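Local coordinates for protein ribosomal RNA small subunit methyltransferase E (Thermotoga maritima, PDB 1Z85) that probably methylates the N3 position of a specific uridine in 16S ribosomal RNA, using S-adenosyl-L-methionine as methyl donor, at residues B[94-97]-B[98-101]; B[131-134]-B[135-139]. All coordinates share one frame; numbering follows the deposited sequence.

Overall arrangement
Both interactions are local helical contacts in the methyltransferase domain, which belongs to the SPOUT class with its alpha/beta knot fold. Interaction 1 forms the start of helix 96-108 and lies at the surface. Interaction 2 forms the middle of helix 128-142 and is partly buried, nearer the centre of the chain. Their centres are 13 Å apart. The two helices touch directly: Trp96 CZ2 of interaction 1 lies 3.5 Å from Val134 CG2 of interaction 2. Their chemistry differs. Interaction 1 combines first-turn backbone bonds, charged groups, bridging waters and an indole face. Interaction 2 rests on regular backbone bonds, with its valines turned to neighbouring elements and Arg136 and Glu137 paired to residues outside it.

Interaction 1: residues B[94-97]-B[98-101]; sequences GRWE and RTRF
Arg95 and Trp96 meet Arg98, Thr99 and Arg100 in a local contact round the N-terminal first turn of helix 96-108. This helix follows strand 87-92 in a beta-alpha-beta unit of the methyltransferase domain. Arg95 holds the N-cap position. Its carbonyl oxygen takes the first full helical bond, from Thr99 N at 3.0 Å. That bond is nearly straight (170°). Arg98 N gives the same oxygen a weaker, bent bond. One residue on, Arg100 N binds Trp96 O at 2.8 Å. The hydroxyl of Thr99 turns back over the start of the helix. A water bridges it to Gly94 O.

With CG anti to the backbone N (chi1 177°), the indole of Trp96 reaches forward across Arg100. Arg100 CB sits over one face of the indole in a CH-pi contact, 4.1 Å from the centroid of the five-membered ring. Arg100 CD comes near Trp96 NE1. The Arg100 chain is extended from CG to NE, and NE pairs with Glu104. Lys130 of helix 128-142 also touches the indole.

Arg95 and Arg98 come together on another side. Arg98 CG lies over one face of the Arg95 guanidinium, and Arg98 CD is 3.6 Å from Arg95 NH2. The two guanidinium planes are 45° apart. Their ends, Arg95 NH2 and Arg98 NH1, approach to 4.3 Å, and a second water accepts from both, weakly from Arg95. Arg95 NH1 also forms a salt bridge with Glu97 OE1 at 3.1 Å, while its NE pairs with Glu189. Glu97, Glu189 and the shared water probably offset the closeness of the two like charges.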
ATOM      1  N   GLY B  94      -1.102   9.453  16.526  1.00 37.66           N
ATOM      2  CA  GLY B  94      -2.481   8.948  16.538  1.00 38.25           C
ATOM      3  C   GLY B  94      -2.512   7.479  16.936  1.00 38.86           C
ATOM      4  O   GLY B  94      -1.613   7.008  17.625  1.00 39.66           O
ATOM      5  N   ARG B  95      -3.569   6.776  16.572  1.00 37.98           N
ATOM      6  CA  ARG B  95      -3.711   5.388  16.936  1.00 37.50           C
ATOM      7  C   ARG B  95      -2.508   4.625  16.488  1.00 39.20           C
ATOM      8  O   ARG B  95      -2.009   4.822  15.339  1.00 36.46           O
ATOM      9  CB  ARG B  95      -4.985   4.798  16.320  1.00 38.78           C
ATOM     10  CG  ARG B  95      -6.211   5.309  17.034  1.00 43.81           C
ATOM     11  CD  ARG B  95      -7.469   4.587  16.619  1.00 47.55           C
ATOM     12  NE  ARG B  95      -7.736   4.738  15.187  1.00 39.21           N
ATOM     13  CZ  ARG B  95      -7.684   3.728  14.316  1.00 52.46           C
ATOM     14  NH1 ARG B  95      -7.395   2.509  14.726  1.00 55.25           N
ATOM     15  NH2 ARG B  95      -7.947   3.925  13.032  1.00 48.85           N
ATOM     16  N   TRP B  96      -2.033   3.738  17.350  1.00 38.59           N
ATOM     17  CA  TRP B  96      -0.738   3.105  17.109  1.00 38.64           C
ATOM     18  C   TRP B  96      -0.633   2.346  15.783  1.00 40.00           C
ATOM     19  O   TRP B  96       0.387   2.345  15.115  1.00 41.22           O
ATOM     20  CB  TRP B  96      -0.351   2.219  18.293  1.00 38.34           C
ATOM     21  CG  TRP B  96       0.922   1.514  18.036  1.00 40.42           C
ATOM     22  CD1 TRP B  96       1.089   0.167  17.855  1.00 44.07           C
ATOM     23  CD2 TRP B  96       2.212   2.121  17.863  1.00 39.11           C
ATOM     24  NE1 TRP B  96       2.427  -0.105  17.608  1.00 46.96           N
ATOM     25  CE2 TRP B  96       3.132   1.077  17.587  1.00 40.90           C
ATOM     26  CE3 TRP B  96       2.685   3.447  17.941  1.00 39.25           C
ATOM     27  CZ2 TRP B  96       4.504   1.316  17.373  1.00 45.18           C
ATOM     28  CZ3 TRP B  96       4.044   3.696  17.706  1.00 39.77           C
ATOM     29  CH2 TRP B  96       4.942   2.629  17.444  1.00 46.46           C
ATOM     30  N   GLU B  97      -1.692   1.686  15.385  1.00 41.27           N
ATOM     31  CA  GLU B  97      -1.666   0.886  14.158  1.00 43.94           C
ATOM     32  C   GLU B  97      -1.438   1.787  12.908  1.00 44.22           C
ATOM     33  O   GLU B  97      -0.754   1.387  11.929  1.00 41.72           O
ATOM     34  CB  GLU B  97      -2.982   0.121  14.072  1.00 46.06           C
ATOM     35  CG  GLU B  97      -3.433  -0.427  15.548  1.00 63.66           C
ATOM     36  CD  GLU B  97      -4.401   0.520  16.419  1.00 66.50           C
ATOM     37  OE1 GLU B  97      -5.652   0.468  16.243  1.00 69.77           O
ATOM     38  OE2 GLU B  97      -3.927   1.262  17.335  1.00 51.52           O
ATOM     39  N   ARG B  98      -1.987   3.013  12.938  1.00 37.09           N
ATOM     40  CA  ARG B  98      -1.760   3.970  11.848  1.00 36.73           C
ATOM     41  C   ARG B  98      -0.339   4.491  11.928  1.00 39.65           C
ATOM     42  O   ARG B  98       0.320   4.574  10.911  1.00 41.01           O
ATOM     43  CB  ARG B  98      -2.721   5.143  11.938  1.00 38.59           C
ATOM     44  CG  ARG B  98      -4.103   4.784  11.479  1.00 45.30           C
ATOM     45  CD  ARG B  98      -5.144   5.816  11.898  1.00 48.79           C
ATOM     46  NE  ARG B  98      -5.155   6.985  11.030  1.00 43.00           N
ATOM     47  CZ  ARG B  98      -5.959   7.150   9.982  1.00 42.02           C
ATOM     48  NH1 ARG B  98      -6.802   6.196   9.573  1.00 41.11           N
ATOM     49  NH2 ARG B  98      -5.881   8.276   9.317  1.00 46.14           N
ATOM     50  N   THR B  99       0.096   4.887  13.139  1.00 41.63           N
ATOM     51  CA  THR B  99       1.438   5.458  13.371  1.00 40.81           C
ATOM     52  C   THR B  99       2.526   4.473  13.020  1.00 38.20           C
ATOM     53  O   THR B  99       3.455   4.828  12.387  1.00 40.89           O
ATOM     54  CB  THR B  99       1.582   5.953  14.816  1.00 42.92           C
ATOM     55  OG1 THR B  99       0.505   6.844  15.119  1.00 44.28           O
ATOM     56  CG2 THR B  99       2.835   6.756  15.011  1.00 46.55           C
ATOM     57  N   ARG B 100       2.397   3.217  13.414  1.00 35.58           N
ATOM     58  CA  ARG B 100       3.417   2.235  13.125  1.00 40.67           C
ATOM     59  C   ARG B 100       3.550   2.051  11.617  1.00 38.52           C
ATOM     60  O   ARG B 100       4.645   2.001  11.087  1.00 40.75           O
ATOM     61  CB  ARG B 100       3.045   0.912  13.812  1.00 37.05           C
ATOM     62  CG  ARG B 100       4.051  -0.216  13.600  1.00 43.67           C
ATOM     63  CD  ARG B 100       3.381  -1.562  14.009  1.00 45.87           C
ATOM     64  NE  ARG B 100       3.965  -2.813  13.526  1.00 74.87           N
ATOM     65  CZ  ARG B 100       5.184  -3.312  13.800  1.00 78.54           C
ATOM     66  NH1 ARG B 100       6.086  -2.629  14.511  1.00 79.16           N
ATOM     67  NH2 ARG B 100       5.520  -4.514  13.296  1.00 73.60           N
ATOM     68  N   PHE B 101       2.408   1.951  10.937  1.00 42.07           N
ATOM     69  CA  PHE B 101       2.316   1.858   9.465  1.00 40.63           C
ATOM     70  C   PHE B 101       3.018   3.000   8.750  1.00 40.42           C
ATOM     71  O   PHE B 101       3.827   2.774   7.852  1.00 36.61           O
ATOM     72  CB  PHE B 101       0.838   1.774   9.000  1.00 44.32           C
ATOM     73  CG  PHE B 101       0.680   1.826   7.514  1.00 38.91           C
ATOM     74  CD1 PHE B 101       0.888   0.694   6.743  1.00 40.99           C
ATOM     75  CD2 PHE B 101       0.389   3.016   6.878  1.00 42.91           C
ATOM     76  CE1 PHE B 101       0.797   0.763   5.334  1.00 42.20           C
ATOM     77  CE2 PHE B 101       0.316   3.102   5.517  1.00 42.99           C
ATOM     78  CZ  PHE B 101       0.522   1.990   4.723  1.00 40.35           C
TER
HETATM   79  O   HOH W   1       1.107   7.424  18.056  1.00 32.72           O
HETATM   80  O   HOH W   2      -7.142   3.216   9.935  1.00 46.43           O

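Interaction 2: residues B[131-134]-B[135-139]; sequences AKIV and VREAA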
ATOM      1  N   ALA B 131       9.115   4.236  18.621  1.00 37.91           N
ATOM      2  CA  ALA B 131       9.196   4.604  17.217  1.00 38.36           C
ATOM      3  C   ALA B 131      10.567   4.198  16.622  1.00 40.51           C
ATOM      4  O   ALA B 131      10.646   3.617  15.535  1.00 43.26           O
ATOM      5  CB  ALA B 131       8.946   6.067  17.072  1.00 39.87           C
ATOM      6  N   LYS B 132      11.626   4.415  17.376  1.00 39.67           N
ATOM      7  CA  LYS B 132      12.948   3.934  16.973  1.00 40.37           C
ATOM      8  C   LYS B 132      13.047   2.427  16.796  1.00 37.54           C
ATOM      9  O   LYS B 132      13.752   1.940  15.916  1.00 38.68           O
ATOM     10  CB  LYS B 132      13.982   4.360  18.005  1.00 38.68           C
ATOM     11  CG  LYS B 132      14.215   5.880  18.119  1.00 45.14           C
ATOM     12  CD  LYS B 132      15.305   6.189  19.154  1.00 44.56           C
ATOM     13  CE  LYS B 132      15.361   7.699  19.514  1.00 57.50           C
ATOM     14  NZ  LYS B 132      16.078   8.485  18.466  1.00 62.53           N
ATOM     15  N   ILE B 133      12.396   1.660  17.648  1.00 36.47           N
ATOM     16  CA  ILE B 133      12.345   0.216  17.392  1.00 35.77           C
ATOM     17  C   ILE B 133      11.626  -0.129  16.074  1.00 38.49           C
ATOM     18  O   ILE B 133      11.999  -1.079  15.376  1.00 37.09           O
ATOM     19  CB  ILE B 133      11.704  -0.527  18.587  1.00 35.51           C
ATOM     20  CG1 ILE B 133      12.655  -0.442  19.792  1.00 43.05           C
ATOM     21  CG2 ILE B 133      11.415  -2.018  18.265  1.00 38.97           C
ATOM     22  CD1 ILE B 133      12.002  -0.836  21.068  1.00 54.92           C
ATOM     23  N   VAL B 134      10.573   0.612  15.737  1.00 38.68           N
ATOM     24  CA  VAL B 134       9.800   0.311  14.533  1.00 36.74           C
ATOM     25  C   VAL B 134      10.706   0.626  13.353  1.00 39.30           C
ATOM     26  O   VAL B 134      10.772  -0.135  12.396  1.00 36.13           O
ATOM     27  CB  VAL B 134       8.490   1.184  14.423  1.00 38.77           C
ATOM     28  CG1 VAL B 134       7.794   0.933  13.092  1.00 39.84           C
ATOM     29  CG2 VAL B 134       7.509   0.888  15.532  1.00 37.56           C
ATOM     30  N   VAL B 135      11.380   1.773  13.411  1.00 35.90           N
ATOM     31  CA  VAL B 135      12.395   2.134  12.403  1.00 36.11           C
ATOM     32  C   VAL B 135      13.517   1.091  12.260  1.00 34.24           C
ATOM     33  O   VAL B 135      13.858   0.638  11.166  1.00 35.62           O
ATOM     34  CB  VAL B 135      13.028   3.504  12.758  1.00 37.43           C
ATOM     35  CG1 VAL B 135      14.307   3.726  11.961  1.00 40.73           C
ATOM     36  CG2 VAL B 135      11.994   4.609  12.534  1.00 33.40           C
ATOM     37  N   ARG B 136      14.084   0.700  13.377  1.00 35.25           N
ATOM     38  CA  ARG B 136      15.115  -0.321  13.361  1.00 36.19           C
ATOM     39  C   ARG B 136      14.601  -1.588  12.671  1.00 37.14           C
ATOM     40  O   ARG B 136      15.235  -2.121  11.803  1.00 36.66           O
ATOM     41  CB  ARG B 136      15.540  -0.624  14.790  1.00 36.59           C
ATOM     42  CG  ARG B 136      16.631  -1.647  14.877  1.00 41.87           C
ATOM     43  CD  ARG B 136      16.471  -2.555  16.071  1.00 51.56           C
ATOM     44  NE  ARG B 136      16.705  -1.800  17.285  1.00 42.82           N
ATOM     45  CZ  ARG B 136      17.217  -2.291  18.409  1.00 42.57           C
ATOM     46  NH1 ARG B 136      17.577  -3.576  18.526  1.00 37.38           N
ATOM     47  NH2 ARG B 136      17.382  -1.463  19.431  1.00 43.08           N
ATOM     48  N   GLU B 137      13.461  -2.105  13.096  1.00 39.69           N
ATOM     49  CA  GLU B 137      13.035  -3.414  12.602  1.00 42.14           C
ATOM     50  C   GLU B 137      12.728  -3.315  11.121  1.00 40.98           C
ATOM     51  O   GLU B 137      13.107  -4.181  10.372  1.00 39.47           O
ATOM     52  CB  GLU B 137      11.831  -3.972  13.396  1.00 43.99           C
ATOM     53  CG  GLU B 137      12.159  -4.335  14.899  1.00 46.57           C
ATOM     54  CD  GLU B 137      13.216  -5.464  15.091  1.00 55.18           C
ATOM     55  OE1 GLU B 137      13.745  -6.018  14.106  1.00 59.45           O
ATOM     56  OE2 GLU B 137      13.529  -5.807  16.241  1.00 53.85           O
ATOM     57  N   ALA B 138      12.083  -2.233  10.702  1.00 40.00           N
ATOM     58  CA  ALA B 138      11.824  -1.989   9.261  1.00 39.89           C
ATOM     59  C   ALA B 138      13.094  -1.862   8.426  1.00 39.35           C
ATOM     60  O   ALA B 138      13.228  -2.479   7.361  1.00 40.02           O
ATOM     61  CB  ALA B 138      10.964  -0.739   9.075  1.00 39.33           C
ATOM     62  N   ALA B 139      14.026  -1.055   8.884  1.00 38.24           N
ATOM     63  CA  ALA B 139      15.306  -0.904   8.208  1.00 35.97           C
ATOM     64  C   ALA B 139      16.047  -2.230   8.092  1.00 40.49           C
ATOM     65  O   ALA B 139      16.623  -2.516   7.056  1.00 36.71           O
ATOM     66  CB  ALA B 139      16.146   0.131   8.970  1.00 44.02           C
TER
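Helix 128-142 links strands 113-117 and 149-152 of the parallel sheet, and residues 131-139 form its middle turns. Ala131 O accepts a hydrogen bond from Val135 N at 2.9 Å, and the bond is almost straight (174°). Three more bonds of the same spacing follow: Arg136 N to Lys132 O, Glu137 N to Ile133 O and Ala138 N to Val134 O.

Ile133 and Glu137 lie side by side and point the same way. Ile133 CG2 reaches Glu137 CG at 4.2 Å. Glu137 CG also rests 3.3 Å from Ile133 O, because it is turned beside its own backbone N (chi1 -67°). The carboxylate beyond it pairs with Lys140 and Arg31. Val135 CG2 packs against Ala131 O at 3.4 Å.

One flank meets helix 96-108 through Val134 and Val135, and Val135 also meets Val150 of strand 149-152. On another, Arg136 forms salt bridges with Asp29, just before helix 30-38, and Glu32, within it. The repeated i to i+4 bonding is that of a regular alpha helix, here the crossover helix of a beta-alpha-beta unit.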